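Local coordinates for protein ectonucleoside triphosphate diphosphohydrolase 4 (Homo sapiens, PDB 6WG5) that belongs to the GDA1/CD39 family, a branch of the actin-like superfamily, whose members fold into two lobes, each organised around a mixed beta-sheet, at residues S50-F56 and V85-G91; P99-S103 and A145-L150; L130-R136 and V169-E175; Y178-I183 and V477-A483. One frame throughout, in Å; residues are numbered along the deposited sequence.

Interactions 1 to 3 belong to the sheet of strands 40-48, 53-61, 85-88, 127-131 and 167-169 and its flanking helices; interaction 4 lies between it and the sheet containing strand 221-225. Interaction 1 pairs two strands. Interaction 3 touches interaction 1, centres about 14 Å apart, where strands 127-131 and 167-169 end. Interaction 2 packs the short helix after strand 85-88 on helix 140-157; its segments alternate along the chain with those of interaction 3, and the two touch through Ile146 and Met135. Interaction 4 shares helix 172-186 with interaction 3. Interactions 1, 3 and 4 touch in succession and so join the sheet of the first strands to helix 479-487, from near the chain's end.

Interaction 1: residues S50-F56 and V85-G91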
loop_
_atom_site.group_PDB
_atom_site.type_symbol
_atom_site.label_atom_id
_atom_site.label_comp_id
_atom_site.label_asym_id
_atom_site.label_seq_id
_atom_site.Cartn_x
_atom_site.Cartn_y
_atom_site.Cartn_z
ATOM N N SER A 50 -5.293 -8.375 -10.373
ATOM C CA SER A 50 -5.844 -9.717 -10.524
ATOM C C SER A 50 -7.338 -9.666 -10.822
ATOM O O SER A 50 -7.814 -10.297 -11.773
ATOM C CB SER A 50 -5.580 -10.539 -9.262
ATOM O OG SER A 50 -4.192 -10.654 -9.004
ATOM N N SER A 51 -8.093 -8.915 -10.020
ATOM C CA SER A 51 -9.542 -8.865 -10.170
ATOM C C SER A 51 -9.990 -8.031 -11.363
ATOM O O SER A 51 -11.141 -8.162 -11.789
ATOM C CB SER A 51 -10.179 -8.311 -8.893
ATOM O OG SER A 51 -9.603 -7.067 -8.533
ATOM N N GLY A 52 -9.124 -7.184 -11.907
ATOM C CA GLY A 52 -9.509 -6.348 -13.023
ATOM C C GLY A 52 -8.400 -5.378 -13.379
ATOM O O GLY A 52 -7.254 -5.528 -12.949
ATOM N N SER A 53 -8.771 -4.376 -14.176
ATOM C CA SER A 53 -7.831 -3.367 -14.639
ATOM C C SER A 53 -8.472 -1.992 -14.544
ATOM O O SER A 53 -9.675 -1.842 -14.776
ATOM C CB SER A 53 -7.384 -3.638 -16.083
ATOM O OG SER A 53 -6.681 -4.866 -16.177
ATOM N N ARG A 54 -7.659 -0.993 -14.202
ATOM C CA ARG A 54 -8.113 0.383 -14.077
ATOM C C ARG A 54 -7.133 1.300 -14.792
ATOM O O ARG A 54 -5.933 1.022 -14.858
ATOM C CB ARG A 54 -8.240 0.810 -12.602
ATOM C CG ARG A 54 -8.831 -0.259 -11.693
ATOM C CD ARG A 54 -7.754 -1.164 -11.113
ATOM N NE ARG A 54 -8.302 -2.427 -10.624
ATOM C CZ ARG A 54 -7.591 -3.361 -10.000
ATOM N NH1 ARG A 54 -6.296 -3.181 -9.777
ATOM N NH2 ARG A 54 -8.177 -4.479 -9.594
ATOM N N VAL A 55 -7.657 2.398 -15.330
ATOM C CA VAL A 55 -6.860 3.389 -16.043
ATOM C C VAL A 55 -7.039 4.735 -15.359
ATOM O O VAL A 55 -8.150 5.094 -14.954
ATOM C CB VAL A 55 -7.251 3.472 -17.533
ATOM C CG1 VAL A 55 -8.744 3.728 -17.684
ATOM C CG2 VAL A 55 -6.441 4.551 -18.248
ATOM N N PHE A 56 -5.939 5.476 -15.229
ATOM C CA PHE A 56 -5.946 6.805 -14.631
ATOM C C PHE A 56 -5.280 7.774 -15.593
ATOM O O PHE A 56 -4.202 7.484 -16.120
ATOM C CB PHE A 56 -5.204 6.825 -13.288
ATOM C CG PHE A 56 -5.724 5.834 -12.285
ATOM C CD1 PHE A 56 -6.580 6.237 -11.275
ATOM C CD2 PHE A 56 -5.345 4.504 -12.346
ATOM C CE1 PHE A 56 -7.055 5.328 -10.350
ATOM C CE2 PHE A 56 -5.817 3.592 -11.423
ATOM C CZ PHE A 56 -6.673 4.004 -10.424
ATOM N N VAL A 85 -11.244 8.193 -14.435
ATOM C CA VAL A 85 -10.892 6.813 -14.123
ATOM C C VAL A 85 -11.947 5.891 -14.716
ATOM O O VAL A 85 -13.137 6.226 -14.746
ATOM C CB VAL A 85 -10.769 6.590 -12.600
ATOM C CG1 VAL A 85 -10.358 5.154 -12.294
ATOM C CG2 VAL A 85 -9.775 7.571 -11.996
ATOM N N MET A 86 -11.507 4.728 -15.193
ATOM C CA MET A 86 -12.398 3.677 -15.661
ATOM C C MET A 86 -11.832 2.332 -15.233
ATOM O O MET A 86 -10.614 2.151 -15.154
ATOM C CB MET A 86 -12.576 3.710 -17.186
ATOM C CG MET A 86 -13.284 2.482 -17.750
ATOM S SD MET A 86 -13.733 2.638 -19.490
ATOM C CE MET A 86 -15.248 3.586 -19.362
ATOM N N LYS A 87 -12.729 1.387 -14.956
ATOM C CA LYS A 87 -12.350 0.064 -14.489
ATOM C C LYS A 87 -13.075 -0.998 -15.303
ATOM O O LYS A 87 -14.220 -0.807 -15.721
ATOM C CB LYS A 87 -12.672 -0.120 -12.999
ATOM C CG LYS A 87 -12.065 0.948 -12.099
ATOM C CD LYS A 87 -12.270 0.622 -10.625
ATOM C CE LYS A 87 -11.594 1.646 -9.725
ATOM N NZ LYS A 87 -11.781 1.329 -8.281
ATOM N N ILE A 88 -12.391 -2.122 -15.530
ATOM C CA ILE A 88 -12.967 -3.262 -16.233
ATOM C C ILE A 88 -12.523 -4.543 -15.539
ATOM O O ILE A 88 -11.495 -4.590 -14.861
ATOM C CB ILE A 88 -12.572 -3.299 -17.728
ATOM C CG1 ILE A 88 -11.054 -3.430 -17.888
ATOM C CG2 ILE A 88 -13.086 -2.052 -18.439
ATOM C CD1 ILE A 88 -10.603 -3.642 -19.321
ATOM N N LYS A 89 -13.321 -5.590 -15.721
ATOM C CA LYS A 89 -13.028 -6.906 -15.165
ATOM C C LYS A 89 -12.927 -7.920 -16.300
ATOM O O LYS A 89 -13.341 -7.629 -17.423
ATOM C CB LYS A 89 -14.108 -7.309 -14.158
ATOM C CG LYS A 89 -13.781 -6.912 -12.724
ATOM C CD LYS A 89 -14.970 -6.284 -12.014
ATOM C CE LYS A 89 -14.602 -5.869 -10.593
ATOM N NZ LYS A 89 -15.716 -5.168 -9.895
ATOM N N PRO A 90 -12.390 -9.122 -16.022
ATOM C CA PRO A 90 -11.907 -9.676 -14.751
ATOM C C PRO A 90 -10.401 -9.569 -14.514
ATOM O O PRO A 90 -9.922 -10.072 -13.496
ATOM C CB PRO A 90 -12.311 -11.143 -14.864
ATOM C CG PRO A 90 -12.139 -11.440 -16.321
ATOM C CD PRO A 90 -12.431 -10.157 -17.071
ATOM N N GLY A 91 -9.668 -8.947 -15.426
ATOM C CA GLY A 91 -8.230 -8.820 -15.309
ATOM C C GLY A 91 -7.511 -9.421 -16.503
ATOM O O GLY A 91 -8.084 -10.131 -17.327
#
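Two pairs of backbone hydrogen bonds join the antiparallel strands. Ser53 N donates to Ile88 O and Ile88 N to Ser53 O, both at 2.8 Å; two residues on, Val55 N reaches Met86 O at 3.0 Å, while the return bond from Met86 N to Val55 O is weak at 3.4 Å. Between them lies the non-hydrogen-bonded pair Arg54-Lys87, where Arg54 CA approaches Met86 O at 3.2 Å and Lys87 CA approaches Ser53 O at 3.3 Å. The Arg54 CG and Lys87 CG methylenes touch at 3.5 Å, and the guanidinium turns back to a salt bridge with Asp47 on strand 40-48. That strand and 53-61 form the opening hairpin of the actin-like fold; its turn, with Ser50, Ser51 and Gly52, corresponds to the first apyrase conserved region of the family. Beyond Ile88 the chains come very close, with 3.6 Å between Gly52 CA and Gly91 CA. A CB on Gly52 would strike Ile88 O and one on Gly91 would strike Ser50 O; Gly91 also has a positive phi and follows Pro90, which has a cis peptide bond before it. At the other end, Phe56 CD1 meets Val85 CG2 at 3.5 Å on the face of Arg54 and Lys87. On the opposite face Val55 CG1 packs on Met86 CB at 3.9 Å, and Val55, Met86 and Ile88 are covered by Leu109 of helix 107-116.

Interaction 2: residues P99-S103 and A145-L150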
loop_
_atom_site.group_PDB
_atom_site.type_symbol
_atom_site.label_atom_id
_atom_site.label_comp_id
_atom_site.label_asym_id
_atom_site.label_seq_id
_atom_site.Cartn_x
_atom_site.Cartn_y
_atom_site.Cartn_z
ATOM N N PRO A 99 -3.080 -14.953 -25.162
ATOM C CA PRO A 99 -2.381 -13.661 -25.281
ATOM C C PRO A 99 -2.807 -12.849 -26.491
ATOM O O PRO A 99 -2.866 -11.617 -26.407
ATOM C CB PRO A 99 -0.899 -14.067 -25.349
ATOM C CG PRO A 99 -0.898 -15.509 -25.729
ATOM C CD PRO A 99 -2.146 -16.091 -25.154
ATOM N N GLU A 100 -3.110 -13.498 -27.620
ATOM C CA GLU A 100 -3.560 -12.756 -28.794
ATOM C C GLU A 100 -4.845 -11.984 -28.521
ATOM O O GLU A 100 -5.115 -10.987 -29.200
ATOM C CB GLU A 100 -3.764 -13.707 -29.982
ATOM C CG GLU A 100 -4.963 -14.657 -29.870
ATOM C CD GLU A 100 -4.675 -15.888 -29.033
ATOM O OE1 GLU A 100 -3.492 -16.275 -28.921
ATOM O OE2 GLU A 100 -5.638 -16.471 -28.487
ATOM N N LYS A 101 -5.634 -12.420 -27.541
ATOM C CA LYS A 101 -6.934 -11.839 -27.234
ATOM C C LYS A 101 -6.849 -10.631 -26.309
ATOM O O LYS A 101 -7.867 -9.965 -26.090
ATOM C CB LYS A 101 -7.823 -12.922 -26.603
ATOM C CG LYS A 101 -9.229 -12.493 -26.210
ATOM C CD LYS A 101 -9.970 -13.647 -25.545
ATOM C CE LYS A 101 -11.293 -13.203 -24.946
ATOM N NZ LYS A 101 -11.961 -14.306 -24.199
ATOM N N VAL A 102 -5.665 -10.315 -25.783
ATOM C CA VAL A 102 -5.572 -9.359 -24.683
ATOM C C VAL A 102 -5.768 -7.926 -25.168
ATOM O O VAL A 102 -6.341 -7.095 -24.455
ATOM C CB VAL A 102 -4.228 -9.532 -23.951
ATOM C CG1 VAL A 102 -3.073 -8.941 -24.761
ATOM C CG2 VAL A 102 -4.297 -8.906 -22.576
ATOM N N SER A 103 -5.296 -7.606 -26.374
ATOM C CA SER A 103 -5.339 -6.223 -26.839
ATOM C C SER A 103 -6.764 -5.706 -26.995
ATOM O O SER A 103 -6.974 -4.488 -26.956
ATOM C CB SER A 103 -4.585 -6.090 -28.161
ATOM O OG SER A 103 -3.202 -6.339 -27.977
ATOM N N ALA A 145 4.402 -13.089 -23.521
ATOM C CA ALA A 145 3.451 -13.164 -24.625
ATOM C C ALA A 145 2.436 -12.031 -24.557
ATOM O O ALA A 145 2.101 -11.423 -25.580
ATOM C CB ALA A 145 2.740 -14.517 -24.610
ATOM N N ILE A 146 1.940 -11.729 -23.356
ATOM C CA ILE A 146 0.917 -10.699 -23.203
ATOM C C ILE A 146 1.501 -9.320 -23.485
ATOM O O ILE A 146 0.920 -8.524 -24.233
ATOM C CB ILE A 146 0.294 -10.780 -21.797
ATOM C CG1 ILE A 146 -0.566 -12.043 -21.686
ATOM C CG2 ILE A 146 -0.531 -9.530 -21.488
ATOM C CD1 ILE A 146 -1.025 -12.364 -20.281
ATOM N N LEU A 147 2.652 -9.010 -22.883
ATOM C CA LEU A 147 3.275 -7.709 -23.107
ATOM C C LEU A 147 3.501 -7.459 -24.592
ATOM O O LEU A 147 3.270 -6.349 -25.086
ATOM C CB LEU A 147 4.604 -7.616 -22.356
ATOM C CG LEU A 147 4.631 -8.004 -20.877
ATOM C CD1 LEU A 147 6.066 -8.007 -20.373
ATOM C CD2 LEU A 147 3.769 -7.071 -20.044
ATOM N N GLU A 148 3.954 -8.483 -25.319
ATOM C CA GLU A 148 4.290 -8.302 -26.727
ATOM C C GLU A 148 3.049 -8.021 -27.565
ATOM O O GLU A 148 3.099 -7.216 -28.502
ATOM C CB GLU A 148 5.031 -9.533 -27.246
ATOM C CG GLU A 148 6.537 -9.337 -27.334
ATOM C CD GLU A 148 7.296 -10.644 -27.458
ATOM O OE1 GLU A 148 6.776 -11.683 -26.999
ATOM O OE2 GLU A 148 8.412 -10.633 -28.019
ATOM N N ASP A 149 1.925 -8.669 -27.251
ATOM C CA ASP A 149 0.696 -8.380 -27.982
ATOM C C ASP A 149 0.259 -6.938 -27.757
ATOM O O ASP A 149 -0.222 -6.275 -28.682
ATOM C CB ASP A 149 -0.411 -9.349 -27.564
ATOM C CG ASP A 149 -1.624 -9.272 -28.476
ATOM O OD1 ASP A 149 -1.459 -8.897 -29.656
ATOM O OD2 ASP A 149 -2.740 -9.587 -28.016
ATOM N N LEU A 150 0.421 -6.435 -26.531
ATOM C CA LEU A 150 0.141 -5.028 -26.263
ATOM C C LEU A 150 1.122 -4.123 -26.996
ATOM O O LEU A 150 0.727 -3.094 -27.558
ATOM C CB LEU A 150 0.200 -4.762 -24.759
ATOM C CG LEU A 150 -0.899 -5.390 -23.902
ATOM C CD1 LEU A 150 -0.516 -5.345 -22.433
ATOM C CD2 LEU A 150 -2.222 -4.682 -24.126
#
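The Pro99 ring lies against the start of segment 145-150, its CB 3.7 Å from Ala145 CB and 4.2 Å from Ile146 CG1. The helix it meets, 140-157, is the connection of a beta-alpha-beta crossover between the parallel strands 127-131 and 167-169, and the turn at 99-103, leading into the short helix 102-105, packs against it. One turn on from Ala145 and Ile146, Asp149 and Leu150 continue the same surface, and Pro99, Val102 and Ser103 all direct their CA-to-CB bonds at it, whereas Glu100 and Lys101 point theirs away. Val102 sits between Ile146 and Leu150: its CG2 is 4.0 Å from Ile146 CG2 and its CG1 4.3 Å from Leu150 CG. Ile92 touches both Val102 and Ile146, extending this apolar patch toward the loop after strand 85-88. Ser103 lies further along, beside Asp149 and Leu150, with OG 3.1 Å from the backbone atom Asp149 O and 4.3 Å from Leu150 CD2. The side-chain carboxyl group of Asp149, in the t rotamer, crosses to the turn, where Asp149 OD2 lies 3.0 Å from Glu100 O and 3.3 Å from Val102 CG1. Val102 N donates to Pro99 O at 3.1 Å, and that same carbonyl oxygen, Pro99 O, lies 2.6 Å from Asp149 OD2.

Interaction 3: residues L130-R136 and V169-E175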
loop_
_atom_site.group_PDB
_atom_site.type_symbol
_atom_site.label_atom_id
_atom_site.label_comp_id
_atom_site.label_asym_id
_atom_site.label_seq_id
_atom_site.Cartn_x
_atom_site.Cartn_y
_atom_site.Cartn_z
ATOM N N LEU A 130 1.085 -1.255 -16.155
ATOM C CA LEU A 130 1.848 -1.914 -15.103
ATOM C C LEU A 130 0.965 -2.956 -14.433
ATOM O O LEU A 130 -0.091 -2.621 -13.885
ATOM C CB LEU A 130 2.353 -0.886 -14.089
ATOM C CG LEU A 130 3.039 0.332 -14.714
ATOM C CD1 LEU A 130 3.385 1.357 -13.647
ATOM C CD2 LEU A 130 4.283 -0.081 -15.488
ATOM N N CYS A 131 1.399 -4.213 -14.477
ATOM C CA CYS A 131 0.626 -5.338 -13.970
ATOM C C CYS A 131 1.208 -5.814 -12.647
ATOM O O CYS A 131 2.427 -5.792 -12.453
ATOM C CB CYS A 131 0.618 -6.487 -14.980
ATOM S SG CYS A 131 0.440 -5.950 -16.698
ATOM N N THR A 132 0.331 -6.257 -11.745
ATOM C CA THR A 132 0.750 -6.621 -10.396
ATOM C C THR A 132 0.665 -8.128 -10.165
ATOM O O THR A 132 1.344 -8.900 -10.849
ATOM C CB THR A 132 -0.091 -5.863 -9.364
ATOM O OG1 THR A 132 -1.484 -6.076 -9.625
ATOM C CG2 THR A 132 0.215 -4.373 -9.419
ATOM N N ALA A 133 -0.165 -8.563 -9.211
ATOM C CA ALA A 133 -0.104 -9.945 -8.745
ATOM C C ALA A 133 -0.672 -10.924 -9.766
ATOM O O ALA A 133 -0.224 -12.075 -9.830
ATOM C CB ALA A 133 -0.850 -10.080 -7.418
ATOM N N GLY A 134 -1.654 -10.499 -10.561
ATOM C CA GLY A 134 -2.258 -11.410 -11.518
ATOM C C GLY A 134 -1.252 -11.979 -12.500
ATOM O O GLY A 134 -1.300 -13.165 -12.838
ATOM N N MET A 135 -0.327 -11.144 -12.971
ATOM C CA MET A 135 0.669 -11.564 -13.947
ATOM C C MET A 135 1.940 -12.104 -13.309
ATOM O O MET A 135 2.717 -12.784 -13.990
ATOM C CB MET A 135 1.031 -10.390 -14.861
ATOM C CG MET A 135 -0.081 -9.979 -15.810
ATOM S SD MET A 135 -0.067 -10.921 -17.347
ATOM C CE MET A 135 1.427 -10.292 -18.118
ATOM N N ARG A 136 2.169 -11.821 -12.026
ATOM C CA ARG A 136 3.402 -12.254 -11.375
ATOM C C ARG A 136 3.463 -13.771 -11.252
ATOM O O ARG A 136 4.543 -14.365 -11.371
ATOM C CB ARG A 136 3.516 -11.605 -9.997
ATOM C CG ARG A 136 4.716 -10.694 -9.827
ATOM C CD ARG A 136 4.642 -9.969 -8.495
ATOM N NE ARG A 136 4.151 -8.600 -8.641
ATOM C CZ ARG A 136 3.443 -7.949 -7.722
ATOM N NH1 ARG A 136 3.109 -8.539 -6.580
ATOM N NH2 ARG A 136 3.052 -6.703 -7.952
ATOM N N VAL A 169 5.617 -5.904 -16.045
ATOM C CA VAL A 169 5.095 -6.527 -14.834
ATOM C C VAL A 169 5.978 -6.065 -13.685
ATOM O O VAL A 169 7.138 -6.478 -13.575
ATOM C CB VAL A 169 5.081 -8.058 -14.944
ATOM C CG1 VAL A 169 4.565 -8.683 -13.652
ATOM C CG2 VAL A 169 4.238 -8.499 -16.129
ATOM N N ILE A 170 5.436 -5.211 -12.822
ATOM C CA ILE A 170 6.210 -4.654 -11.719
ATOM C C ILE A 170 6.198 -5.625 -10.547
ATOM O O ILE A 170 5.242 -6.382 -10.344
ATOM C CB ILE A 170 5.667 -3.269 -11.313
ATOM C CG1 ILE A 170 4.230 -3.379 -10.788
ATOM C CG2 ILE A 170 5.733 -2.311 -12.500
ATOM C CD1 ILE A 170 3.709 -2.099 -10.159
ATOM N N SER A 171 7.275 -5.605 -9.769
ATOM C CA SER A 171 7.376 -6.434 -8.580
ATOM C C SER A 171 6.598 -5.809 -7.427
ATOM O O SER A 171 6.248 -4.626 -7.445
ATOM C CB SER A 171 8.839 -6.618 -8.178
ATOM O OG SER A 171 9.452 -5.370 -7.899
ATOM N N GLY A 172 6.324 -6.629 -6.410
ATOM C CA GLY A 172 5.676 -6.116 -5.215
ATOM C C GLY A 172 6.489 -5.035 -4.532
ATOM O O GLY A 172 5.928 -4.103 -3.949
ATOM N N LYS A 173 7.818 -5.142 -4.595
ATOM C CA LYS A 173 8.681 -4.096 -4.060
ATOM C C LYS A 173 8.445 -2.777 -4.786
ATOM O O LYS A 173 8.329 -1.719 -4.158
ATOM C CB LYS A 173 10.144 -4.525 -4.178
ATOM C CG LYS A 173 11.146 -3.596 -3.515
ATOM C CD LYS A 173 12.463 -3.619 -4.271
ATOM C CE LYS A 173 13.654 -3.364 -3.368
ATOM N NZ LYS A 173 14.931 -3.542 -4.119
ATOM N N GLN A 174 8.365 -2.820 -6.120
ATOM C CA GLN A 174 8.093 -1.606 -6.883
ATOM C C GLN A 174 6.719 -1.041 -6.543
ATOM O O GLN A 174 6.545 0.180 -6.451
ATOM C CB GLN A 174 8.186 -1.887 -8.383
ATOM C CG GLN A 174 9.571 -2.259 -8.873
ATOM C CD GLN A 174 9.600 -2.527 -10.366
ATOM O OE1 GLN A 174 9.388 -3.657 -10.812
ATOM N NE2 GLN A 174 9.854 -1.484 -11.147
ATOM N N GLU A 175 5.727 -1.914 -6.362
ATOM C CA GLU A 175 4.395 -1.444 -6.004
ATOM C C GLU A 175 4.420 -0.720 -4.663
ATOM O O GLU A 175 3.765 0.314 -4.493
ATOM C CB GLU A 175 3.419 -2.618 -5.966
ATOM C CG GLU A 175 1.961 -2.213 -6.074
ATOM C CD GLU A 175 1.015 -3.389 -5.917
ATOM O OE1 GLU A 175 1.477 -4.547 -6.019
ATOM O OE2 GLU A 175 -0.191 -3.154 -5.688
HETATM O O HOH W 1 -2.752 -3.617 -7.783
#
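This contact forms at the C-terminal ends of the two parallel strands of a beta-alpha-beta crossover, 127-131 and 167-169, which finish side by side and each lead, after one or two residues, into a helix. Ile170 N donates to Cys131 O at 3.1 Å, just past the bridge that pairs Cys131 with Val169. The Cys131 and Val169 side chains share a face of the sheet, with Cys131 CB 4.3 Å from Val169 CG2, and Met135 CE closes on that same methyl, Val169 CG2, at 3.9 Å. Ile170 packs CG2 on Leu130 CB at 4.0 Å, and Trp479 of helix 479-487 covers both residues. In sequence the two segments correspond to the second and third apyrase conserved regions of the GDA1/CD39 family, and Arg136 of the one clasps the other. Its NE donates to Ile170 O at 3.0 Å, its NH2 forms a salt bridge with Glu175 OE1 at 3.3 Å, and the flat face of the guanidinium lies over the peptide link from Ser171 to Gly172, with CZ 3.4 Å from Gly172 N. Helix 172-186 thus starts against one face of the guanidinium, and a capping box fixes that start: Ser171 N donates to Gln174 OE1 at 3.1 Å and Gln174 N to Ser171 OG at 3.3 Å. The other carboxylate oxygen, Glu175 OE2, receives a weak bond from a water 3.3 Å away, which is also weakly bonded to Thr132 OG1 at 3.3 Å.

Interaction 4: residues Y178-I183 and V477-A483; sequences YAWIGI and VQWTLGA
Segment 178-183 is regular helix (phi/psi near -64/-42); Val477 (-80/119) and Gln478 (-100/105), both poorly ordered, are extended and 479-483 helical. The two short helix axes approach to 6.5 Å with a signed crossing angle of +93°. Val477 (chi1 t) leads with CG1, 4.1 Å from Ala179 O and 4.3 Å from Ile183 CB; the CA-to-CB bond of Gln478 points away. Trp479 (chi1 p) sets its CB 3.8 Å from Ala179 CB, with 3.9 Å between the two CA atoms, and its CE3 4.0 Å from Tyr178 CD2. Gly482 packs directly on Gly182 in a close glycine-to-glycine helix crossing: its CA is 4.2 Å from Gly182 CA and 3.4 Å from Tyr178 O, a CA-H...O contact. A CB on Gly482 would strike Tyr178 O, and one on Gly182 would strike Gln478 O. Ala483 CA lies over the Tyr178 ring (chi1 m), 3.9 Å from its centroid, a CH-pi contact. Helix 479-487 packs on strands 40-48 and 53-61, while Ala179 and Ile183 touch Ile222 of strand 221-225.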
loop_
_atom_site.group_PDB
_atom_site.type_symbol
_atom_site.label_atom_id
_atom_site.label_comp_id
_atom_site.label_asym_id
_atom_site.label_seq_id
_atom_site.Cartn_x
_atom_site.Cartn_y
_atom_site.Cartn_z
ATOM N N TYR A 178 6.109 2.739 -5.249
ATOM C CA TYR A 178 5.182 3.650 -5.914
ATOM C C TYR A 178 4.109 4.146 -4.952
ATOM O O TYR A 178 3.757 5.332 -4.962
ATOM C CB TYR A 178 4.538 2.959 -7.118
ATOM C CG TYR A 178 5.474 2.705 -8.286
ATOM C CD1 TYR A 178 6.558 3.537 -8.536
ATOM C CD2 TYR A 178 5.261 1.634 -9.145
ATOM C CE1 TYR A 178 7.405 3.307 -9.604
ATOM C CE2 TYR A 178 6.102 1.398 -10.214
ATOM C CZ TYR A 178 7.171 2.237 -10.440
ATOM O OH TYR A 178 8.012 2.004 -11.503
ATOM N N ALA A 179 3.571 3.258 -4.116
ATOM C CA ALA A 179 2.572 3.686 -3.143
ATOM C C ALA A 179 3.181 4.637 -2.121
ATOM O O ALA A 179 2.536 5.605 -1.701
ATOM C CB ALA A 179 1.956 2.472 -2.451
ATOM N N TRP A 180 4.424 4.379 -1.710
ATOM C CA TRP A 180 5.089 5.268 -0.767
ATOM C C TRP A 180 5.316 6.644 -1.381
ATOM O O TRP A 180 5.150 7.668 -0.707
ATOM C CB TRP A 180 6.410 4.645 -0.315
ATOM C CG TRP A 180 7.178 5.486 0.652
ATOM C CD1 TRP A 180 7.087 5.461 2.013
ATOM C CD2 TRP A 180 8.163 6.475 0.334
ATOM N NE1 TRP A 180 7.955 6.376 2.562
ATOM C CE2 TRP A 180 8.627 7.011 1.550
ATOM C CE3 TRP A 180 8.699 6.959 -0.865
ATOM C CZ2 TRP A 180 9.597 8.006 1.606
ATOM C CZ3 TRP A 180 9.662 7.949 -0.809
ATOM C CH2 TRP A 180 10.101 8.463 0.417
ATOM N N ILE A 181 5.691 6.688 -2.664
ATOM C CA ILE A 181 5.847 7.966 -3.354
ATOM C C ILE A 181 4.508 8.684 -3.443
ATOM O O ILE A 181 4.425 9.906 -3.262
ATOM C CB ILE A 181 6.464 7.748 -4.750
ATOM C CG1 ILE A 181 7.908 7.255 -4.628
ATOM C CG2 ILE A 181 6.416 9.037 -5.576
ATOM C CD1 ILE A 181 8.510 6.791 -5.942
ATOM N N GLY A 182 3.439 7.939 -3.725
ATOM C CA GLY A 182 2.140 8.563 -3.909
ATOM C C GLY A 182 1.679 9.326 -2.682
ATOM O O GLY A 182 1.245 10.477 -2.777
ATOM N N ILE A 183 1.766 8.696 -1.509
ATOM C CA ILE A 183 1.248 9.332 -0.301
ATOM C C ILE A 183 2.102 10.535 0.076
ATOM O O ILE A 183 1.577 11.603 0.411
ATOM C CB ILE A 183 1.156 8.314 0.852
ATOM C CG1 ILE A 183 0.460 8.956 2.054
ATOM C CG2 ILE A 183 2.540 7.795 1.246
ATOM C CD1 ILE A 183 0.265 8.028 3.236
ATOM N N VAL A 477 -5.290 6.579 -1.888
ATOM C CA VAL A 477 -3.876 6.603 -2.246
ATOM C C VAL A 477 -3.699 5.857 -3.562
ATOM O O VAL A 477 -4.000 4.663 -3.657
ATOM C CB VAL A 477 -3.010 5.984 -1.140
ATOM C CG1 VAL A 477 -1.541 5.949 -1.564
ATOM C CG2 VAL A 477 -3.170 6.763 0.156
ATOM N N GLN A 478 -3.206 6.560 -4.578
ATOM C CA GLN A 478 -2.975 5.983 -5.896
ATOM C C GLN A 478 -1.495 5.643 -6.019
ATOM O O GLN A 478 -0.662 6.539 -6.187
ATOM C CB GLN A 478 -3.388 6.955 -7.002
ATOM C CG GLN A 478 -4.684 7.713 -6.754
ATOM C CD GLN A 478 -5.905 6.817 -6.786
ATOM O OE1 GLN A 478 -5.794 5.600 -6.929
ATOM N NE2 GLN A 478 -7.081 7.419 -6.657
ATOM N N TRP A 479 -1.159 4.353 -5.939
ATOM C CA TRP A 479 0.211 3.963 -6.258
ATOM C C TRP A 479 0.534 4.281 -7.710
ATOM O O TRP A 479 1.702 4.498 -8.052
ATOM C CB TRP A 479 0.450 2.479 -5.959
ATOM C CG TRP A 479 -0.224 1.498 -6.887
ATOM C CD1 TRP A 479 -1.363 0.790 -6.641
ATOM C CD2 TRP A 479 0.216 1.104 -8.196
ATOM N NE1 TRP A 479 -1.664 -0.015 -7.713
ATOM C CE2 TRP A 479 -0.712 0.160 -8.681
ATOM C CE3 TRP A 479 1.300 1.460 -9.004
ATOM C CZ2 TRP A 479 -0.588 -0.429 -9.936
ATOM C CZ3 TRP A 479 1.418 0.873 -10.251
ATOM C CH2 TRP A 479 0.480 -0.062 -10.705
ATOM N N THR A 480 -0.484 4.333 -8.572
ATOM C CA THR A 480 -0.270 4.763 -9.949
ATOM C C THR A 480 0.229 6.202 -10.011
ATOM O O THR A 480 0.919 6.580 -10.964
ATOM C CB THR A 480 -1.562 4.616 -10.755
ATOM O OG1 THR A 480 -2.628 5.306 -10.090
ATOM C CG2 THR A 480 -1.932 3.147 -10.914
ATOM N N LEU A 481 -0.109 7.017 -9.008
ATOM C CA LEU A 481 0.385 8.390 -8.970
ATOM C C LEU A 481 1.889 8.426 -8.730
ATOM O O LEU A 481 2.603 9.227 -9.345
ATOM C CB LEU A 481 -0.350 9.180 -7.888
ATOM C CG LEU A 481 0.124 10.615 -7.655
ATOM C CD1 LEU A 481 0.033 11.437 -8.930
ATOM C CD2 LEU A 481 -0.693 11.253 -6.545
ATOM N N GLY A 482 2.389 7.578 -7.832
ATOM C CA GLY A 482 3.826 7.481 -7.649
ATOM C C GLY A 482 4.524 6.916 -8.867
ATOM O O GLY A 482 5.680 7.254 -9.138
ATOM N N ALA A 483 3.838 6.053 -9.620
ATOM C CA ALA A 483 4.422 5.496 -10.834
ATOM C C ALA A 483 4.593 6.571 -11.900
ATOM O O ALA A 483 5.690 6.754 -12.439
ATOM C CB ALA A 483 3.552 4.352 -11.355
#